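PDB 6CMK: AztD protein from Citrobacter koseri, which acts as a periplasmic zinc chaperone, handing one zinc ion directly to the solute-binding protein AztC of the AztABCD zinc transport system. Local coordinates for residues B[31-43]-B[47-59]. Numbering follows the deposited sequence.
Sequences EDVTAWRLFIADH and VVNVIDALDGDKL
Where the pairing of 32-42 with 47-52 runs out, Trp36 and Ala53 add one more bond of unusual geometry: Ala53 N reaches Trp36 O at 2.9 Å from 40° above the carbonyl plane. Asp52 stands at this departure. Its OD1 takes the backbone N of Leu54 in an Asx turn and accepts a second proton from a water that in turn accepts from Trp36 N; the water stands in for the second bond of a regular pair, since Ala53 O is taken by Tyr363 OH.

Behind this end the hairpin is regular and antiparallel. Leu38 with Ile51 and Ile40 with Asn49 are hydrogen-bonded pairs, each joined by two backbone bonds, and beyond them Asp42 N makes a longer bond of 3.3 Å to Val47 O.

Each face combines apolar packing with a polar group. On that of Arg37, Phe39 and Ala41, Val50 CG1 lies over the Phe39 ring in a CH-pi contact, 4.0 Å from its centroid, while CG2 meets the CD2–CE2 side. Arg37 extends from CG to NE with Leu59 CD2 across one guanidinium face, 3.5 Å from NE; its NH1 is bound by the carbonyls of Ser94 and Asp110 in the next blade. On the other face, Ile40, its chi2 eclipsed at 122°, swings CD1 to 3.7 Å from Ile51 CD1. Nearby, Asn49 ND2 gives a proton to a water that donates to Ile40 O, and OD1 is engaged by Thr61 OG1.

The hairpin belongs to the blade that closes the beta propeller: 32-42 pairs on its other edge with the last strand, 392-403, the Velcro-like mixing of chain ends. Backbone bonds thus fix the register, whereas the buried guanidinium, held by carbonyls and roofed by a methyl, ties this blade to its neighbour.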
ATOM      1  N   GLU B  31     -19.382   0.231   9.820  1.00 40.05           N
ATOM      2  CA  GLU B  31     -19.426  -1.107   9.243  1.00 53.22           C
ATOM      3  C   GLU B  31     -18.210  -1.375   8.358  1.00 46.97           C
ATOM      4  O   GLU B  31     -17.386  -0.491   8.131  1.00 46.63           O
ATOM      5  CB  GLU B  31     -20.708  -1.300   8.433  1.00 61.50           C
ATOM      6  CG  GLU B  31     -20.702  -0.558   7.107  1.00 72.19           C
ATOM      7  CD  GLU B  31     -21.986  -0.742   6.327  1.00 76.38           C
ATOM      8  OE1 GLU B  31     -22.666  -1.770   6.527  1.00 78.72           O
ATOM      9  OE2 GLU B  31     -22.318   0.146   5.513  1.00 75.56           O
ATOM     10  N   ASP B  32     -18.122  -2.600   7.849  1.00 31.46           N
ATOM     11  CA  ASP B  32     -17.000  -3.069   7.043  1.00 26.93           C
ATOM     12  C   ASP B  32     -17.528  -3.419   5.659  1.00 31.26           C
ATOM     13  O   ASP B  32     -18.389  -4.295   5.529  1.00 31.29           O
ATOM     14  CB  ASP B  32     -16.352  -4.283   7.713  1.00 34.17           C
ATOM     15  CG  ASP B  32     -14.913  -4.463   7.329  1.00 50.12           C
ATOM     16  OD1 ASP B  32     -14.650  -4.846   6.170  1.00 61.39           O
ATOM     17  OD2 ASP B  32     -14.044  -4.222   8.193  1.00 52.22           O
ATOM     18  N   VAL B  33     -17.028  -2.740   4.627  1.00 24.18           N
ATOM     19  CA  VAL B  33     -17.620  -2.822   3.298  1.00 21.20           C
ATOM     20  C   VAL B  33     -16.580  -3.313   2.309  1.00 21.67           C
ATOM     21  O   VAL B  33     -15.466  -2.780   2.251  1.00 19.01           O
ATOM     22  CB  VAL B  33     -18.194  -1.472   2.843  1.00 28.51           C
ATOM     23  CG1 VAL B  33     -18.765  -1.599   1.434  1.00 34.63           C
ATOM     24  CG2 VAL B  33     -19.260  -1.020   3.821  1.00 29.02           C
ATOM     25  N   THR B  34     -16.966  -4.315   1.528  1.00 17.10           N
ATOM     26  CA  THR B  34     -16.182  -4.848   0.421  1.00 19.39           C
ATOM     27  C   THR B  34     -16.815  -4.373  -0.875  1.00 15.16           C
ATOM     28  O   THR B  34     -18.033  -4.474  -1.050  1.00 21.36           O
ATOM     29  CB  THR B  34     -16.148  -6.381   0.453  1.00 25.02           C
ATOM     30  OG1 THR B  34     -15.499  -6.834   1.648  1.00 22.70           O
ATOM     31  CG2 THR B  34     -15.405  -6.934  -0.755  1.00 19.46           C
ATOM     32  N   ALA B  35     -15.999  -3.854  -1.785  1.00 13.41           N
ATOM     33  CA  ALA B  35     -16.557  -3.378  -3.045  1.00 18.38           C
ATOM     34  C   ALA B  35     -15.526  -3.550  -4.143  1.00 14.98           C
ATOM     35  O   ALA B  35     -14.375  -3.122  -3.993  1.00 13.29           O
ATOM     36  CB  ALA B  35     -16.996  -1.912  -2.949  1.00 19.91           C
ATOM     37  N   TRP B  36     -15.946  -4.185  -5.235  1.00 16.30           N
ATOM     38  CA  TRP B  36     -15.116  -4.353  -6.419  1.00 15.20           C
ATOM     39  C   TRP B  36     -15.967  -4.115  -7.658  1.00 14.01           C
ATOM     40  O   TRP B  36     -17.142  -4.493  -7.695  1.00 17.01           O
ATOM     41  CB  TRP B  36     -14.504  -5.750  -6.506  1.00 14.84           C
ATOM     42  CG  TRP B  36     -13.498  -6.101  -5.430  1.00 13.30           C
ATOM     43  CD1 TRP B  36     -13.766  -6.414  -4.132  1.00 14.58           C
ATOM     44  CD2 TRP B  36     -12.083  -6.219  -5.586  1.00 15.71           C
ATOM     45  NE1 TRP B  36     -12.606  -6.714  -3.460  1.00 15.66           N
ATOM     46  CE2 TRP B  36     -11.554  -6.596  -4.331  1.00 13.85           C
ATOM     47  CE3 TRP B  36     -11.208  -6.035  -6.654  1.00 13.42           C
ATOM     48  CZ2 TRP B  36     -10.200  -6.796  -4.130  1.00 13.22           C
ATOM     49  CZ3 TRP B  36      -9.860  -6.236  -6.445  1.00 12.12           C
ATOM     50  CH2 TRP B  36      -9.372  -6.609  -5.191  1.00 12.52           C
ATOM     51  N   ARG B  37     -15.361  -3.510  -8.679  1.00 15.52           N
ATOM     52  CA  ARG B  37     -16.072  -3.147  -9.895  1.00 15.68           C
ATOM     53  C   ARG B  37     -15.271  -3.550 -11.118  1.00 13.98           C
ATOM     54  O   ARG B  37     -14.043  -3.440 -11.134  1.00 13.23           O
ATOM     55  CB  ARG B  37     -16.360  -1.651  -9.914  1.00 15.87           C
ATOM     56  CG  ARG B  37     -17.420  -1.291  -8.906  1.00 17.78           C
ATOM     57  CD  ARG B  37     -17.571   0.193  -8.712  1.00 19.17           C
ATOM     58  NE  ARG B  37     -18.567   0.451  -7.683  1.00 19.69           N
ATOM     59  CZ  ARG B  37     -19.008   1.653  -7.346  1.00 22.21           C
ATOM     60  NH1 ARG B  37     -18.534   2.728  -7.952  1.00 21.84           N
ATOM     61  NH2 ARG B  37     -19.926   1.775  -6.398  1.00 23.64           N
ATOM     62  N   LEU B  38     -15.985  -4.044 -12.125  1.00 13.30           N
ATOM     63  CA  LEU B  38     -15.429  -4.343 -13.432  1.00 17.86           C
ATOM     64  C   LEU B  38     -15.720  -3.197 -14.383  1.00 16.14           C
ATOM     65  O   LEU B  38     -16.813  -2.626 -14.371  1.00 17.14           O
ATOM     66  CB  LEU B  38     -16.035  -5.616 -14.024  1.00 13.81           C
ATOM     67  CG  LEU B  38     -16.074  -6.852 -13.134  1.00 14.19           C
ATOM     68  CD1 LEU B  38     -16.812  -7.992 -13.855  1.00 19.47           C
ATOM     69  CD2 LEU B  38     -14.668  -7.249 -12.760  1.00 20.17           C
ATOM     70  N   PHE B  39     -14.754  -2.902 -15.240  1.00 14.77           N
ATOM     71  CA  PHE B  39     -14.927  -1.950 -16.326  1.00 14.65           C
ATOM     72  C   PHE B  39     -14.630  -2.694 -17.615  1.00 15.34           C
ATOM     73  O   PHE B  39     -13.545  -3.260 -17.767  1.00 14.32           O
ATOM     74  CB  PHE B  39     -14.018  -0.737 -16.122  1.00 14.48           C
ATOM     75  CG  PHE B  39     -14.345   0.020 -14.874  1.00 14.65           C
ATOM     76  CD1 PHE B  39     -13.917  -0.447 -13.647  1.00 15.59           C
ATOM     77  CD2 PHE B  39     -15.138   1.151 -14.917  1.00 15.54           C
ATOM     78  CE1 PHE B  39     -14.242   0.215 -12.487  1.00 20.15           C
ATOM     79  CE2 PHE B  39     -15.466   1.822 -13.756  1.00 17.07           C
ATOM     80  CZ  PHE B  39     -15.019   1.351 -12.545  1.00 15.88           C
ATOM     81  N   ILE B  40     -15.612  -2.730 -18.517  1.00 16.41           N
ATOM     82  CA  ILE B  40     -15.586  -3.632 -19.660  1.00 17.68           C
ATOM     83  C   ILE B  40     -15.859  -2.826 -20.917  1.00 17.23           C
ATOM     84  O   ILE B  40     -16.909  -2.183 -21.035  1.00 19.20           O
ATOM     85  CB  ILE B  40     -16.612  -4.765 -19.523  1.00 20.81           C
ATOM     86  CG1 ILE B  40     -16.470  -5.482 -18.174  1.00 19.34           C
ATOM     87  CG2 ILE B  40     -16.432  -5.759 -20.652  1.00 23.88           C
ATOM     88  CD1 ILE B  40     -17.739  -5.441 -17.371  1.00 26.53           C
ATOM     89  N   ALA B  41     -14.933  -2.887 -21.860  1.00 17.05           N
ATOM     90  CA  ALA B  41     -15.070  -2.188 -23.127  1.00 16.59           C
ATOM     91  C   ALA B  41     -15.579  -3.135 -24.206  1.00 18.60           C
ATOM     92  O   ALA B  41     -15.117  -4.274 -24.324  1.00 26.01           O
ATOM     93  CB  ALA B  41     -13.733  -1.581 -23.560  1.00 21.40           C
ATOM     94  N   ASP B  42     -16.534  -2.648 -24.990  1.00 19.78           N
ATOM     95  CA  ASP B  42     -17.044  -3.389 -26.133  1.00 20.65           C
ATOM     96  C   ASP B  42     -16.037  -3.330 -27.270  1.00 28.01           C
ATOM     97  O   ASP B  42     -15.354  -2.319 -27.460  1.00 26.47           O
ATOM     98  CB  ASP B  42     -18.383  -2.807 -26.574  1.00 21.96           C
ATOM     99  CG  ASP B  42     -19.126  -3.712 -27.527  1.00 28.39           C
ATOM    100  OD1 ASP B  42     -18.933  -3.570 -28.754  1.00 32.12           O
ATOM    101  OD2 ASP B  42     -19.882  -4.575 -27.039  1.00 32.61           O
ATOM    102  N   HIS B  43     -15.940  -4.422 -28.028  1.00 25.40           N
ATOM    103  CA  HIS B  43     -14.922  -4.489 -29.069  1.00 27.18           C
ATOM    104  C   HIS B  43     -15.231  -3.530 -30.206  1.00 26.59           C
ATOM    105  O   HIS B  43     -14.314  -2.951 -30.797  1.00 32.75           O
ATOM    106  CB  HIS B  43     -14.794  -5.905 -29.626  1.00 29.13           C
ATOM    107  CG  HIS B  43     -13.781  -6.010 -30.721  1.00 36.99           C
ATOM    108  ND1 HIS B  43     -14.110  -5.866 -32.050  1.00 36.48           N
ATOM    109  CD2 HIS B  43     -12.442  -6.204 -30.682  1.00 36.82           C
ATOM    110  CE1 HIS B  43     -13.020  -5.987 -32.785  1.00 36.60           C
ATOM    111  NE2 HIS B  43     -11.995  -6.193 -31.980  1.00 35.78           N
ATOM    112  N   VAL B  47     -18.492   2.030 -26.093  1.00 23.29           N
ATOM    113  CA  VAL B  47     -19.188   1.929 -24.817  1.00 25.41           C
ATOM    114  C   VAL B  47     -18.267   1.275 -23.795  1.00 28.81           C
ATOM    115  O   VAL B  47     -17.503   0.360 -24.122  1.00 23.84           O
ATOM    116  CB  VAL B  47     -20.501   1.131 -24.963  1.00 35.15           C
ATOM    117  CG1 VAL B  47     -20.222  -0.239 -25.543  1.00 40.44           C
ATOM    118  CG2 VAL B  47     -21.209   1.003 -23.629  1.00 47.48           C
ATOM    119  N   VAL B  48     -18.345   1.747 -22.554  1.00 23.61           N
ATOM    120  CA  VAL B  48     -17.689   1.101 -21.417  1.00 18.45           C
ATOM    121  C   VAL B  48     -18.769   0.804 -20.386  1.00 17.33           C
ATOM    122  O   VAL B  48     -19.483   1.714 -19.945  1.00 20.76           O
ATOM    123  CB  VAL B  48     -16.568   1.962 -20.813  1.00 22.70           C
ATOM    124  CG1 VAL B  48     -15.979   1.291 -19.576  1.00 24.43           C
ATOM    125  CG2 VAL B  48     -15.473   2.207 -21.836  1.00 26.78           C
ATOM    126  N   ASN B  49     -18.923  -0.471 -20.043  1.00 21.38           N
ATOM    127  CA  ASN B  49     -19.871  -0.901 -19.027  1.00 18.35           C
ATOM    128  C   ASN B  49     -19.168  -1.076 -17.684  1.00 19.41           C
ATOM    129  O   ASN B  49     -18.015  -1.500 -17.619  1.00 19.39           O
ATOM    130  CB  ASN B  49     -20.547  -2.211 -19.434  1.00 19.60           C
ATOM    131  CG  ASN B  49     -21.576  -2.022 -20.534  1.00 26.89           C
ATOM    132  OD1 ASN B  49     -22.594  -1.362 -20.339  1.00 32.26           O
ATOM    133  ND2 ASN B  49     -21.321  -2.614 -21.687  1.00 29.67           N
ATOM    134  N   VAL B  50     -19.880  -0.741 -16.611  1.00 20.39           N
ATOM    135  CA  VAL B  50     -19.384  -0.894 -15.247  1.00 19.31           C
ATOM    136  C   VAL B  50     -20.305  -1.877 -14.552  1.00 22.07           C
ATOM    137  O   VAL B  50     -21.528  -1.709 -14.579  1.00 24.17           O
ATOM    138  CB  VAL B  50     -19.343   0.440 -14.479  1.00 20.78           C
ATOM    139  CG1 VAL B  50     -18.609   0.259 -13.130  1.00 19.66           C
ATOM    140  CG2 VAL B  50     -18.684   1.526 -15.316  1.00 21.59           C
ATOM    141  N   ILE B  51     -19.719  -2.893 -13.938  1.00 16.74           N
ATOM    142  CA  ILE B  51     -20.469  -3.987 -13.342  1.00 20.01           C
ATOM    143  C   ILE B  51     -19.935  -4.202 -11.939  1.00 20.15           C
ATOM    144  O   ILE B  51     -18.725  -4.123 -11.709  1.00 18.41           O
ATOM    145  CB  ILE B  51     -20.346  -5.259 -14.204  1.00 19.15           C
ATOM    146  CG1 ILE B  51     -21.103  -5.024 -15.523  1.00 27.50           C
ATOM    147  CG2 ILE B  51     -20.851  -6.507 -13.467  1.00 24.44           C
ATOM    148  CD1 ILE B  51     -21.237  -6.236 -16.415  1.00 42.03           C
ATOM    149  N   ASP B  52     -20.843  -4.446 -11.000  1.00 18.52           N
ATOM    150  CA  ASP B  52     -20.445  -4.861  -9.661  1.00 19.89           C
ATOM    151  C   ASP B  52     -19.848  -6.260  -9.742  1.00 21.72           C
ATOM    152  O   ASP B  52     -20.528  -7.208 -10.138  1.00 21.12           O
ATOM    153  CB  ASP B  52     -21.652  -4.830  -8.725  1.00 23.57           C
ATOM    154  CG  ASP B  52     -21.291  -5.112  -7.275  1.00 30.11           C
ATOM    155  OD1 ASP B  52     -20.294  -5.817  -6.993  1.00 24.77           O
ATOM    156  OD2 ASP B  52     -22.022  -4.618  -6.398  1.00 30.13           O
ATOM    157  N   ALA B  53     -18.569  -6.385  -9.391  1.00 18.44           N
ATOM    158  CA  ALA B  53     -17.881  -7.659  -9.577  1.00 14.95           C
ATOM    159  C   ALA B  53     -18.435  -8.743  -8.661  1.00 21.55           C
ATOM    160  O   ALA B  53     -18.330  -9.933  -8.974  1.00 27.03           O
ATOM    161  CB  ALA B  53     -16.383  -7.496  -9.324  1.00 18.10           C
ATOM    162  N   LEU B  54     -19.008  -8.360  -7.522  1.00 19.89           N
ATOM    163  CA  LEU B  54     -19.371  -9.356  -6.521  1.00 27.09           C
ATOM    164  C   LEU B  54     -20.702 -10.040  -6.832  1.00 26.78           C
ATOM    165  O   LEU B  54     -20.903 -11.194  -6.435  1.00 26.71           O
ATOM    166  CB  LEU B  54     -19.385  -8.700  -5.136  1.00 28.65           C
ATOM    167  CG  LEU B  54     -18.120  -7.889  -4.796  1.00 40.84           C
ATOM    168  CD1 LEU B  54     -18.145  -7.387  -3.359  1.00 40.60           C
ATOM    169  CD2 LEU B  54     -16.832  -8.677  -5.044  1.00 38.70           C
ATOM    170  N   ASP B  55     -21.614  -9.377  -7.548  1.00 28.68           N
ATOM    171  CA  ASP B  55     -22.878 -10.007  -7.919  1.00 41.54           C
ATOM    172  C   ASP B  55     -23.294  -9.767  -9.365  1.00 38.76           C
ATOM    173  O   ASP B  55     -24.349 -10.264  -9.776  1.00 29.31           O
ATOM    174  CB  ASP B  55     -24.010  -9.537  -6.988  1.00 43.37           C
ATOM    175  CG  ASP B  55     -24.310  -8.060  -7.131  1.00 42.39           C
ATOM    176  OD1 ASP B  55     -23.666  -7.387  -7.962  1.00 39.06           O
ATOM    177  OD2 ASP B  55     -25.204  -7.573  -6.414  1.00 55.00           O
ATOM    178  N   GLY B  56     -22.523  -9.017 -10.143  1.00 29.21           N
ATOM    179  CA  GLY B  56     -22.769  -8.926 -11.562  1.00 28.02           C
ATOM    180  C   GLY B  56     -23.803  -7.919 -12.007  1.00 31.51           C
ATOM    181  O   GLY B  56     -24.145  -7.907 -13.195  1.00 30.02           O
ATOM    182  N   ASP B  57     -24.308  -7.056 -11.130  1.00 30.87           N
ATOM    183  CA  ASP B  57     -25.347  -6.159 -11.612  1.00 33.53           C
ATOM    184  C   ASP B  57     -24.731  -4.905 -12.229  1.00 24.14           C
ATOM    185  O   ASP B  57     -23.596  -4.509 -11.931  1.00 23.36           O
ATOM    186  CB  ASP B  57     -26.365  -5.800 -10.519  1.00 57.21           C
ATOM    187  CG  ASP B  57     -25.757  -5.082  -9.333  1.00 77.23           C
ATOM    188  OD1 ASP B  57     -24.554  -4.762  -9.363  1.00 91.11           O
ATOM    189  OD2 ASP B  57     -26.506  -4.833  -8.362  1.00 81.24           O
ATOM    190  N   LYS B  58     -25.489  -4.315 -13.143  1.00 30.03           N
ATOM    191  CA  LYS B  58     -25.003  -3.228 -13.978  1.00 39.87           C
ATOM    192  C   LYS B  58     -25.068  -1.925 -13.192  1.00 33.42           C
ATOM    193  O   LYS B  58     -26.131  -1.543 -12.696  1.00 40.33           O
ATOM    194  CB  LYS B  58     -25.839  -3.134 -15.255  1.00 44.35           C
ATOM    195  CG  LYS B  58     -26.096  -4.469 -15.956  1.00 58.10           C
ATOM    196  CD  LYS B  58     -24.890  -4.954 -16.746  1.00 76.41           C
ATOM    197  CE  LYS B  58     -24.753  -4.216 -18.072  1.00 86.29           C
ATOM    198  NZ  LYS B  58     -23.501  -4.586 -18.790  1.00 83.17           N
ATOM    199  N   LEU B  59     -23.930  -1.252 -13.067  1.00 21.64           N
ATOM    200  CA  LEU B  59     -23.871   0.024 -12.374  1.00 23.89           C
ATOM    201  C   LEU B  59     -23.946   1.214 -13.315  1.00 25.29           C
ATOM    202  O   LEU B  59     -24.520   2.246 -12.947  1.00 27.50           O
ATOM    203  CB  LEU B  59     -22.578   0.113 -11.554  1.00 24.81           C
ATOM    204  CG  LEU B  59     -22.575  -0.406 -10.115  1.00 34.46           C
ATOM    205  CD1 LEU B  59     -23.508  -1.590  -9.903  1.00 36.74           C
ATOM    206  CD2 LEU B  59     -21.145  -0.770  -9.718  1.00 32.25           C
TER
HETATM  207  O   HOH W   1     -18.921  -4.429  -5.139  1.00 24.83           O
HETATM  208  O   HOH W   2     -18.974  -4.100 -22.432  1.00 34.95           O
HETATM  209  O   HOH W   3     -15.297   0.179 -26.058  1.00 20.98           O